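Local coordinates for BH0493 protein (Bacillus halodurans C-125, PDB 2QEE) that probably acts as a metal-dependent enzyme of the amidohydrolase superfamily, binding zinc in a (beta/alpha)8-type barrel, at residues N17-Q22 with D404-N409; P23-H28 with R408-F413; D141-N146 with P219-V224. All coordinates share one frame; numbering follows the deposited sequence. Where two conformers were deposited one is given.

Contact 1 of 3, residues N17-Q22 with D404-N409; sequences NAVNNQ and DLFSRN
Val-19, in the last turn of helix 8-21, and Gln-22, just after that helix, pack against Phe-406 and Ser-407 of helix 395-414. This helix-to-helix junction leads into strand 24-26, the first strand of the barrel core expected for an amidohydrolase, and joins the two ends of the modelled chain.

The apolar part centres on Phe-406. Val-19 offers a single methyl, with CG1 lying 4.0 Å from Phe-406 CZ at an oblique angle to the ring. Gln-22 works through its aliphatic portion. With CG anti to the backbone N (chi1 165°), the chain runs out toward the other helix, and CG comes to 3.8 Å from Phe-406 CB. The bend at chi2 then carries the amide past the ring in the opposite sense to the phenyl group, leaving the two planes only 19° apart without a stack. At the far end NE2 sits 3.9 Å from Ser-407 CB, a van der Waals approach; the hydrogen bond of this amide nitrogen goes to a residue just outside the two segments.

No hydrogen bond crosses the contact. Lys-372 serves both sides: its NZ bonds to the carbonyls of Val-19 and Gln-22, and the ammonium group makes a cation-pi contact with Phe-406. Sitting at the C-terminal end of helix 8-21, this ammonium would probably offset the partial negative charge of the last carbonyls.

Backbone geometry on the other helix is irregular. Asn-409 N reaches back five residues to Asp-404 O at 2.9 Å, a pi-type turn, and Phe-406 is paired by backbone hydrogen bonding with Thr-25. Within that turn Ser-407 holds its OG anti to the backbone N, where the hydroxyl is hydrogen-bonded to Thr-25 OG1.

Contact 2 of 3, residues P23-H28 with R408-F413; sequences PVTDMH and RNFWRF. With ZN (zinc ion), chain T.
Met-27 CB lies over one face of Phe-410, 3.5 Å from the ring centroid and 16° off the ring normal, which makes this a CH-pi contact; the closest ring atoms, CD1 and CE1 of Phe-410, are both 3.4 Å from Met-27 CB. Met-27 CG stands between its backbone N and carbonyl carbon (chi1 49°), and further bends at chi2 and chi3 fold the chain back, bringing CE to 3.9 Å from Phe-410 CE1. SD stays oblique to the ring, 5.4 Å from the centroid of Phe-410, as a Met-aromatic contact.

Thr-25 turns both branches to use. CG2 approaches Phe-410 CD2 obliquely at 3.9 Å, while OG1 accepts the indole N-H: Trp-411 NE1 to Thr-25 OG1 is 2.9 Å, with a 155° angle at hydrogen and the acceptor close to the indole plane. Strand 24-26 would be the first strand of the barrel expected for the superfamily, and His-28 and His-30 beyond it form the HxH motif characteristic of amidohydrolases. His-28 NE2 binds the zinc ion at 2.2 Å, with His-30, Asp-357 and a water completing the site. Replacing Phe-410 with an alanine would probably open a gap beneath Met-27 CB and leave the bent methionine chain free to turn, immediately before that metal ligand. Phe-410 also touches Val-143, and its CD2 sits 3.8 Å above the middle of the Trp-411 ring.

Contact 3 of 3, residues D141-N146 with P219-V224; sequences DVVMTN and PVYMAV
Val-143 CG1 is the methyl that meets both partners, touching Val-220 CG2 and the ring of Tyr-221. Its distance to Val-220 CG2 is 3.8 Å. Tyr-221 CE2 lies 4.0 Å and Tyr-221 OH 3.9 Å from the same methyl, which approaches the ring obliquely. The torsion of Val-143 explains the double contact: CG1 is anti to the backbone N (chi1 180°) and so projects across to the loop entering strand 222-226. Phe-410 of helix 395-414 touches all three residues, making this the compact, mainly apolar part of the junction between strand 139-143 and that loop, in what is probably the barrel core.

The other part is looser and polar. Beyond the phenol, the segments are joined through a water instead of direct bonds. It lies 3.0 Å from Tyr-221 OH and 2.9 Å from Thr-145 OG1. A third approach, to Met-144 O at 2.5 Å, is too short to be weighed with confidence. Each of these could accept a hydrogen bond from the water, which has only two hydrogens to give.

Each hydroxyl also has a direct protein partner: Tyr-221 OH is paired with Met-27 O, again at a doubtfully short distance, and Thr-145 OG1 with Thr-29 O. Since a carbonyl can only accept, both hydroxyls probably donate there, which leaves them to accept from the water and ties these side chains to the backbone flanking the zinc ligand His-28.

The three contacts form a series running inward, with centres about 17, 12 and 9 Å from the centre of the chain. Contacts 1 and 2 are neighbours, about 9 Å apart between centres: helix 8-21 leads directly into strand 24-26, and both pack on successive turns of helix 395-414, so the two chain ends are brought together. Contact 3 lies about 11 Å from contact 2 and about 20 Å from contact 1, centre to centre; its segments fall within the sequence separating those ends. Strands 24-26 and 139-143 are parallel neighbours, and through them contacts 2 and 3 reach one sheet. Helix 395-414 supplies a segment to contacts 1 and 2 alone, while contacts 2 and 3 approach the zinc site.

Contact 1 of 3, residues N17-Q22 with D404-N409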
loop_
_atom_site.group_PDB
_atom_site.type_symbol
_atom_site.label_atom_id
_atom_site.label_comp_id
_atom_site.label_asym_id
_atom_site.label_seq_id
_atom_site.Cartn_x
_atom_site.Cartn_y
_atom_site.Cartn_z
ATOM N N ASN C 17 10.478 -16.062 23.178
ATOM C CA ASN C 17 11.126 -17.343 23.420
ATOM C C ASN C 17 10.563 -18.466 22.540
ATOM O O ASN C 17 11.359 -19.258 21.995
ATOM C CB ASN C 17 10.998 -17.754 24.897
ATOM C CG ASN C 17 11.799 -16.869 25.835
ATOM O OD1 ASN C 17 11.525 -16.861 27.050
ATOM N ND2 ASN C 17 12.814 -16.173 25.322
ATOM N N ALA C 18 9.244 -18.589 22.432
ATOM C CA ALA C 18 8.622 -19.609 21.604
ATOM C C ALA C 18 9.108 -19.481 20.128
ATOM O O ALA C 18 9.499 -20.495 19.479
ATOM C CB ALA C 18 7.137 -19.486 21.681
ATOM N N VAL C 19 9.108 -18.243 19.613
ATOM C CA VAL C 19 9.508 -17.985 18.205
ATOM C C VAL C 19 10.967 -18.337 17.996
ATOM O O VAL C 19 11.321 -19.081 17.054
ATOM C CB VAL C 19 9.232 -16.518 17.852
ATOM C CG1 VAL C 19 9.835 -16.197 16.501
ATOM C CG2 VAL C 19 7.716 -16.335 17.658
ATOM N N ASN C 20 11.806 -17.912 18.936
ATOM C CA ASN C 20 13.245 -18.189 18.834
ATOM C C ASN C 20 13.548 -19.659 18.930
ATOM O O ASN C 20 14.390 -20.148 18.191
ATOM C CB ASN C 20 14.043 -17.385 19.852
ATOM C CG ASN C 20 14.080 -15.885 19.483
ATOM O OD1 ASN C 20 13.850 -15.531 18.323
ATOM N ND2 ASN C 20 14.377 -15.017 20.455
ATOM N N ASN C 21 12.847 -20.367 19.807
ATOM C CA ASN C 21 13.078 -21.786 20.021
ATOM C C ASN C 21 12.435 -22.769 19.042
ATOM O O ASN C 21 12.811 -23.961 19.009
ATOM C CB ASN C 21 12.611 -22.149 21.444
ATOM C CG ASN C 21 13.478 -21.535 22.491
ATOM O OD1 ASN C 21 14.650 -21.262 22.249
ATOM N ND2 ASN C 21 12.908 -21.296 23.679
ATOM N N GLN C 22 11.479 -22.309 18.227
ATOM C CA GLN C 22 10.764 -23.209 17.352
ATOM C C GLN C 22 11.672 -23.518 16.165
ATOM O O GLN C 22 12.094 -22.596 15.466
ATOM C CB GLN C 22 9.498 -22.540 16.799
ATOM C CG GLN C 22 8.868 -23.281 15.593
ATOM C CD GLN C 22 8.391 -24.688 15.983
ATOM O OE1 GLN C 22 7.874 -24.915 17.092
ATOM N NE2 GLN C 22 8.557 -25.666 15.059
ATOM N N ASP C 404 2.824 -24.149 14.079
ATOM C CA ASP C 404 2.026 -24.128 12.865
ATOM C C ASP C 404 2.643 -23.173 11.854
ATOM O O ASP C 404 2.900 -23.542 10.697
ATOM C CB ASP C 404 0.581 -23.705 13.173
ATOM C CG ASP C 404 -0.248 -24.848 13.773
ATOM O OD1 ASP C 404 0.127 -26.033 13.592
ATOM O OD2 ASP C 404 -1.281 -24.561 14.426
ATOM N N LEU C 405 2.930 -21.965 12.306
ATOM C CA LEU C 405 3.400 -20.927 11.389
ATOM C C LEU C 405 4.780 -21.257 10.812
ATOM O O LEU C 405 4.994 -21.004 9.631
ATOM C CB LEU C 405 3.503 -19.572 12.110
ATOM C CG LEU C 405 2.112 -19.024 12.530
ATOM C CD1 LEU C 405 2.344 -17.883 13.504
ATOM C CD2 LEU C 405 1.333 -18.508 11.259
ATOM N N PHE C 406 5.703 -21.791 11.633
ATOM C CA PHE C 406 7.103 -21.983 11.174
ATOM C C PHE C 406 7.398 -23.356 10.589
ATOM O O PHE C 406 8.486 -23.564 9.999
ATOM C CB PHE C 406 8.146 -21.622 12.241
ATOM C CG PHE C 406 8.219 -20.129 12.507
ATOM C CD1 PHE C 406 9.065 -19.305 11.757
ATOM C CD2 PHE C 406 7.451 -19.560 13.524
ATOM C CE1 PHE C 406 9.107 -17.921 11.976
ATOM C CE2 PHE C 406 7.490 -18.195 13.747
ATOM C CZ PHE C 406 8.349 -17.381 12.999
ATOM N N SER C 407 6.434 -24.284 10.742
ATOM C CA SER C 407 6.689 -25.675 10.313
ATOM C C SER C 407 5.488 -26.494 9.913
ATOM O O SER C 407 5.377 -27.000 8.768
ATOM C CB SER C 407 7.479 -26.424 11.397
ATOM O OG SER C 407 7.778 -27.730 10.920
ATOM N N ARG C 408 4.544 -26.648 10.828
ATOM C CA ARG C 408 3.471 -27.620 10.610
ATOM C C ARG C 408 2.510 -27.274 9.487
ATOM O O ARG C 408 2.017 -28.166 8.835
ATOM C CB ARG C 408 2.655 -27.872 11.880
ATOM C CG ARG C 408 3.499 -28.265 13.042
ATOM C CD ARG C 408 2.654 -28.549 14.317
ATOM N NE ARG C 408 3.544 -28.869 15.436
ATOM C CZ ARG C 408 3.218 -28.826 16.727
ATOM N NH1 ARG C 408 2.003 -28.452 17.123
ATOM N NH2 ARG C 408 4.136 -29.148 17.628
ATOM N N ASN C 409 2.236 -25.974 9.251
ATOM C CA ASN C 409 1.305 -25.617 8.192
ATOM C C ASN C 409 1.859 -26.046 6.844
ATOM O O ASN C 409 1.093 -26.502 5.997
ATOM C CB ASN C 409 1.060 -24.079 8.121
ATOM C CG ASN C 409 0.159 -23.581 9.243
ATOM O OD1 ASN C 409 -0.547 -24.376 9.914
ATOM N ND2 ASN C 409 0.131 -22.206 9.431
#

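Contact 2 of 3, residues P23-H28 with R408-F413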
loop_
_atom_site.group_PDB
_atom_site.type_symbol
_atom_site.label_atom_id
_atom_site.label_comp_id
_atom_site.label_asym_id
_atom_site.label_seq_id
_atom_site.Cartn_x
_atom_site.Cartn_y
_atom_site.Cartn_z
ATOM N N PRO C 23 11.981 -24.808 15.944
ATOM C CA PRO C 23 12.808 -25.110 14.752
ATOM C C PRO C 23 12.020 -24.793 13.481
ATOM O O PRO C 23 10.839 -25.176 13.346
ATOM C CB PRO C 23 13.021 -26.619 14.842
ATOM C CG PRO C 23 12.696 -26.989 16.294
ATOM C CD PRO C 23 11.695 -26.005 16.759
ATOM N N VAL C 24 12.699 -24.154 12.559
ATOM C CA VAL C 24 12.081 -23.708 11.336
ATOM C C VAL C 24 12.173 -24.727 10.201
ATOM O O VAL C 24 13.258 -25.282 9.953
ATOM C CB VAL C 24 12.761 -22.434 10.875
ATOM C CG1 VAL C 24 12.187 -21.973 9.530
ATOM C CG2 VAL C 24 12.555 -21.313 11.954
ATOM N N THR C 25 11.064 -24.922 9.510
ATOM C CA THR C 25 11.110 -25.482 8.148
ATOM C C THR C 25 11.162 -24.303 7.204
ATOM O O THR C 25 10.241 -23.442 7.208
ATOM C CB THR C 25 9.928 -26.381 7.814
ATOM O OG1 THR C 25 10.008 -27.548 8.663
ATOM C CG2 THR C 25 9.962 -26.818 6.352
ATOM N N ASP C 26 12.196 -24.262 6.364
ATOM C CA ASP C 26 12.381 -23.101 5.457
ATOM C C ASP C 26 11.948 -23.626 4.106
ATOM O O ASP C 26 12.684 -24.406 3.457
ATOM C CB ASP C 26 13.856 -22.679 5.466
ATOM C CG ASP C 26 14.128 -21.396 4.687
ATOM O OD1 ASP C 26 13.220 -21.013 3.908
ATOM O OD2 ASP C 26 15.207 -20.802 4.878
ATOM N N MET C 27 10.746 -23.263 3.679
ATOM C CA MET C 27 10.135 -24.064 2.591
ATOM C C MET C 27 10.437 -23.637 1.171
ATOM O O MET C 27 9.837 -24.181 0.236
ATOM C CB MET C 27 8.634 -24.343 2.762
ATOM C CG MET C 27 7.735 -23.111 3.097
ATOM S SD MET C 27 7.718 -21.951 1.719
ATOM C CE MET C 27 6.747 -22.823 0.453
ATOM N N HIS C 28 11.331 -22.674 1.020
ATOM C CA HIS C 28 11.849 -22.354 -0.314
ATOM C C HIS C 28 13.205 -21.677 -0.161
ATOM O O HIS C 28 13.267 -20.550 0.371
ATOM C CB HIS C 28 10.917 -21.397 -1.096
ATOM C CG HIS C 28 11.496 -20.979 -2.413
ATOM N ND1 HIS C 28 11.810 -21.893 -3.392
ATOM C CD2 HIS C 28 11.881 -19.768 -2.887
ATOM C CE1 HIS C 28 12.331 -21.263 -4.431
ATOM N NE2 HIS C 28 12.406 -19.978 -4.143
ATOM N N ARG C 408 4.544 -26.648 10.828
ATOM C CA ARG C 408 3.471 -27.620 10.610
ATOM C C ARG C 408 2.510 -27.274 9.487
ATOM O O ARG C 408 2.017 -28.166 8.835
ATOM C CB ARG C 408 2.655 -27.872 11.880
ATOM C CG ARG C 408 3.499 -28.265 13.042
ATOM C CD ARG C 408 2.654 -28.549 14.317
ATOM N NE ARG C 408 3.544 -28.869 15.436
ATOM C CZ ARG C 408 3.218 -28.826 16.727
ATOM N NH1 ARG C 408 2.003 -28.452 17.123
ATOM N NH2 ARG C 408 4.136 -29.148 17.628
ATOM N N ASN C 409 2.236 -25.974 9.251
ATOM C CA ASN C 409 1.305 -25.617 8.192
ATOM C C ASN C 409 1.859 -26.046 6.844
ATOM O O ASN C 409 1.093 -26.502 5.997
ATOM C CB ASN C 409 1.060 -24.079 8.121
ATOM C CG ASN C 409 0.159 -23.581 9.243
ATOM O OD1 ASN C 409 -0.547 -24.376 9.914
ATOM N ND2 ASN C 409 0.131 -22.206 9.431
ATOM N N PHE C 410 3.175 -26.018 6.730
ATOM C CA PHE C 410 3.770 -26.380 5.439
ATOM C C PHE C 410 3.620 -27.920 5.289
ATOM O O PHE C 410 3.071 -28.410 4.280
ATOM C CB PHE C 410 5.242 -26.025 5.364
ATOM C CG PHE C 410 5.924 -26.581 4.137
ATOM C CD1 PHE C 410 5.648 -26.023 2.869
ATOM C CD2 PHE C 410 6.804 -27.656 4.223
ATOM C CE1 PHE C 410 6.247 -26.535 1.691
ATOM C CE2 PHE C 410 7.444 -28.167 3.054
ATOM C CZ PHE C 410 7.163 -27.601 1.774
ATOM N N TRP C 411 4.071 -28.669 6.286
ATOM C CA TRP C 411 4.034 -30.177 6.088
ATOM C C TRP C 411 2.620 -30.675 5.943
ATOM O O TRP C 411 2.323 -31.615 5.192
ATOM C CB TRP C 411 4.752 -30.845 7.245
ATOM C CG TRP C 411 6.203 -30.492 7.226
ATOM C CD1 TRP C 411 6.876 -29.694 8.099
ATOM C CD2 TRP C 411 7.139 -30.898 6.233
ATOM N NE1 TRP C 411 8.212 -29.606 7.719
ATOM C CE2 TRP C 411 8.375 -30.321 6.555
ATOM C CE3 TRP C 411 7.046 -31.711 5.068
ATOM C CZ2 TRP C 411 9.535 -30.541 5.786
ATOM C CZ3 TRP C 411 8.224 -31.911 4.304
ATOM C CH2 TRP C 411 9.431 -31.340 4.677
ATOM N N ARG C 412 1.710 -30.110 6.729
ATOM C CA ARG C 412 0.301 -30.469 6.634
ATOM C C ARG C 412 -0.198 -30.221 5.204
ATOM O O ARG C 412 -0.870 -31.079 4.584
ATOM C CB ARG C 412 -0.495 -29.640 7.651
ATOM C CG ARG C 412 -1.609 -30.378 8.369
ATOM C CD ARG C 412 -1.957 -29.646 9.708
ATOM N NE ARG C 412 -3.400 -29.665 9.972
ATOM C CZ ARG C 412 -4.313 -28.941 9.320
ATOM N NH1 ARG C 412 -3.961 -28.132 8.311
ATOM N NH2 ARG C 412 -5.592 -29.042 9.660
ATOM N N PHE C 413 0.145 -29.057 4.640
ATOM C CA PHE C 413 -0.390 -28.715 3.322
ATOM C C PHE C 413 0.166 -29.624 2.194
ATOM O O PHE C 413 -0.569 -29.996 1.260
ATOM C CB PHE C 413 -0.083 -27.263 2.987
ATOM C CG PHE C 413 -0.815 -26.773 1.742
ATOM C CD1 PHE C 413 -2.187 -26.501 1.814
ATOM C CD2 PHE C 413 -0.123 -26.531 0.536
ATOM C CE1 PHE C 413 -2.927 -26.032 0.677
ATOM C CE2 PHE C 413 -0.825 -26.075 -0.573
ATOM C CZ PHE C 413 -2.224 -25.837 -0.522
HETATM ZN ZN ZN T . 13.793 -18.399 -4.881
HETATM O O HOH W 1 13.021 -17.314 -6.091
#

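Contact 3 of 3, residues D141-N146 with P219-V224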
loop_
_atom_site.group_PDB
_atom_site.type_symbol
_atom_site.label_atom_id
_atom_site.label_comp_id
_atom_site.label_asym_id
_atom_site.label_seq_id
_atom_site.Cartn_x
_atom_site.Cartn_y
_atom_site.Cartn_z
ATOM N N ASP C 141 14.809 -28.035 8.771
ATOM C CA ASP C 141 14.510 -28.575 7.460
ATOM C C ASP C 141 14.647 -27.471 6.418
ATOM O O ASP C 141 14.056 -26.396 6.584
ATOM C CB ASP C 141 13.083 -29.111 7.409
ATOM C CG ASP C 141 12.915 -30.348 8.301
ATOM O OD1 ASP C 141 13.148 -31.488 7.829
ATOM O OD2 ASP C 141 12.662 -30.211 9.508
ATOM N N VAL C 142 15.339 -27.778 5.318
ATOM C CA VAL C 142 15.554 -26.832 4.231
ATOM C C VAL C 142 14.938 -27.428 2.971
ATOM O O VAL C 142 15.240 -28.604 2.610
ATOM C CB VAL C 142 17.100 -26.594 4.027
ATOM C CG1 VAL C 142 17.401 -25.912 2.684
ATOM C CG2 VAL C 142 17.660 -25.745 5.177
ATOM N N VAL C 143 14.059 -26.671 2.301
ATOM C CA VAL C 143 13.579 -27.106 0.986
ATOM C C VAL C 143 14.463 -26.461 -0.055
ATOM O O VAL C 143 14.650 -25.210 -0.095
ATOM C CB VAL C 143 12.103 -26.826 0.749
ATOM C CG1 VAL C 143 11.694 -27.299 -0.635
ATOM C CG2 VAL C 143 11.213 -27.543 1.821
ATOM N N MET C 144 14.988 -27.313 -0.946
ATOM C CA MET C 144 15.873 -26.851 -2.007
ATOM C C MET C 144 15.071 -26.378 -3.208
ATOM O O MET C 144 13.829 -26.582 -3.281
ATOM C CB MET C 144 16.774 -28.073 -2.433
ATOM C CG MET C 144 17.644 -28.593 -1.261
ATOM S SD MET C 144 18.759 -29.947 -1.922
ATOM C CE MET C 144 17.547 -31.218 -2.105
ATOM N N THR C 145 15.785 -25.838 -4.208
ATOM C CA THR C 145 15.238 -25.618 -5.548
ATOM C C THR C 145 16.068 -26.498 -6.539
ATOM O O THR C 145 17.250 -26.236 -6.719
ATOM C CB THR C 145 15.394 -24.142 -5.933
ATOM O OG1 THR C 145 14.497 -23.374 -5.095
ATOM C CG2 THR C 145 14.998 -23.939 -7.378
ATOM N N ASN C 146 15.427 -27.546 -7.047
ATOM C CA ASN C 146 16.134 -28.580 -7.825
ATOM C C ASN C 146 15.712 -28.530 -9.283
ATOM O O ASN C 146 14.556 -28.820 -9.644
ATOM C CB ASN C 146 15.853 -29.934 -7.176
ATOM C CG ASN C 146 16.286 -29.950 -5.718
ATOM O OD1 ASN C 146 15.445 -29.965 -4.838
ATOM N ND2 ASN C 146 17.599 -29.864 -5.461
ATOM N N PRO C 219 9.964 -34.861 -4.687
ATOM C CA PRO C 219 9.856 -33.433 -4.337
ATOM C C PRO C 219 8.632 -33.206 -3.456
ATOM O O PRO C 219 7.600 -33.891 -3.606
ATOM C CB PRO C 219 9.660 -32.771 -5.727
ATOM C CG PRO C 219 8.889 -33.808 -6.514
ATOM C CD PRO C 219 9.560 -35.117 -6.082
ATOM N N VAL C 220 8.716 -32.211 -2.562
ATOM C CA VAL C 220 7.571 -31.776 -1.781
ATOM C C VAL C 220 6.579 -30.922 -2.559
ATOM O O VAL C 220 5.415 -30.822 -2.194
ATOM C CB VAL C 220 8.059 -31.080 -0.449
ATOM C CG1 VAL C 220 8.805 -32.122 0.402
ATOM C CG2 VAL C 220 8.932 -29.945 -0.739
ATOM N N TYR C 221 7.048 -30.276 -3.625
ATOM C CA TYR C 221 6.178 -29.567 -4.556
ATOM C C TYR C 221 6.946 -29.380 -5.865
ATOM O O TYR C 221 8.186 -29.571 -5.896
ATOM C CB TYR C 221 5.658 -28.198 -3.973
ATOM C CG TYR C 221 6.727 -27.227 -3.504
ATOM C CD1 TYR C 221 7.427 -26.439 -4.439
ATOM C CD2 TYR C 221 6.996 -27.026 -2.113
ATOM C CE1 TYR C 221 8.458 -25.517 -4.048
ATOM C CE2 TYR C 221 7.991 -26.101 -1.696
ATOM C CZ TYR C 221 8.723 -25.354 -2.671
ATOM O OH TYR C 221 9.667 -24.431 -2.263
ATOM N N MET C 222 6.215 -29.048 -6.914
ATOM C CA MET C 222 6.762 -28.584 -8.200
ATOM C C MET C 222 6.572 -27.064 -8.269
ATOM O O MET C 222 5.516 -26.564 -7.859
ATOM C CB MET C 222 5.959 -29.215 -9.340
ATOM C CG MET C 222 6.215 -30.762 -9.419
ATOM S SD MET C 222 5.308 -31.532 -10.810
ATOM C CE MET C 222 3.650 -31.728 -10.128
ATOM N N ALA C 223 7.546 -26.345 -8.806
ATOM C CA ALA C 223 7.483 -24.875 -8.706
ATOM C C ALA C 223 7.789 -24.221 -10.040
ATOM O O ALA C 223 8.573 -24.768 -10.859
ATOM C CB ALA C 223 8.488 -24.410 -7.713
ATOM N N VAL C 224 7.303 -22.985 -10.182
ATOM C CA VAL C 224 7.660 -22.145 -11.349
ATOM C C VAL C 224 7.564 -20.688 -10.918
ATOM O O VAL C 224 6.796 -20.393 -9.985
ATOM C CB VAL C 224 6.744 -22.450 -12.533
ATOM C CG1 VAL C 224 5.247 -22.050 -12.253
ATOM C CG2 VAL C 224 7.265 -21.751 -13.814
HETATM O O HOH W 2 12.324 -24.619 -3.705
#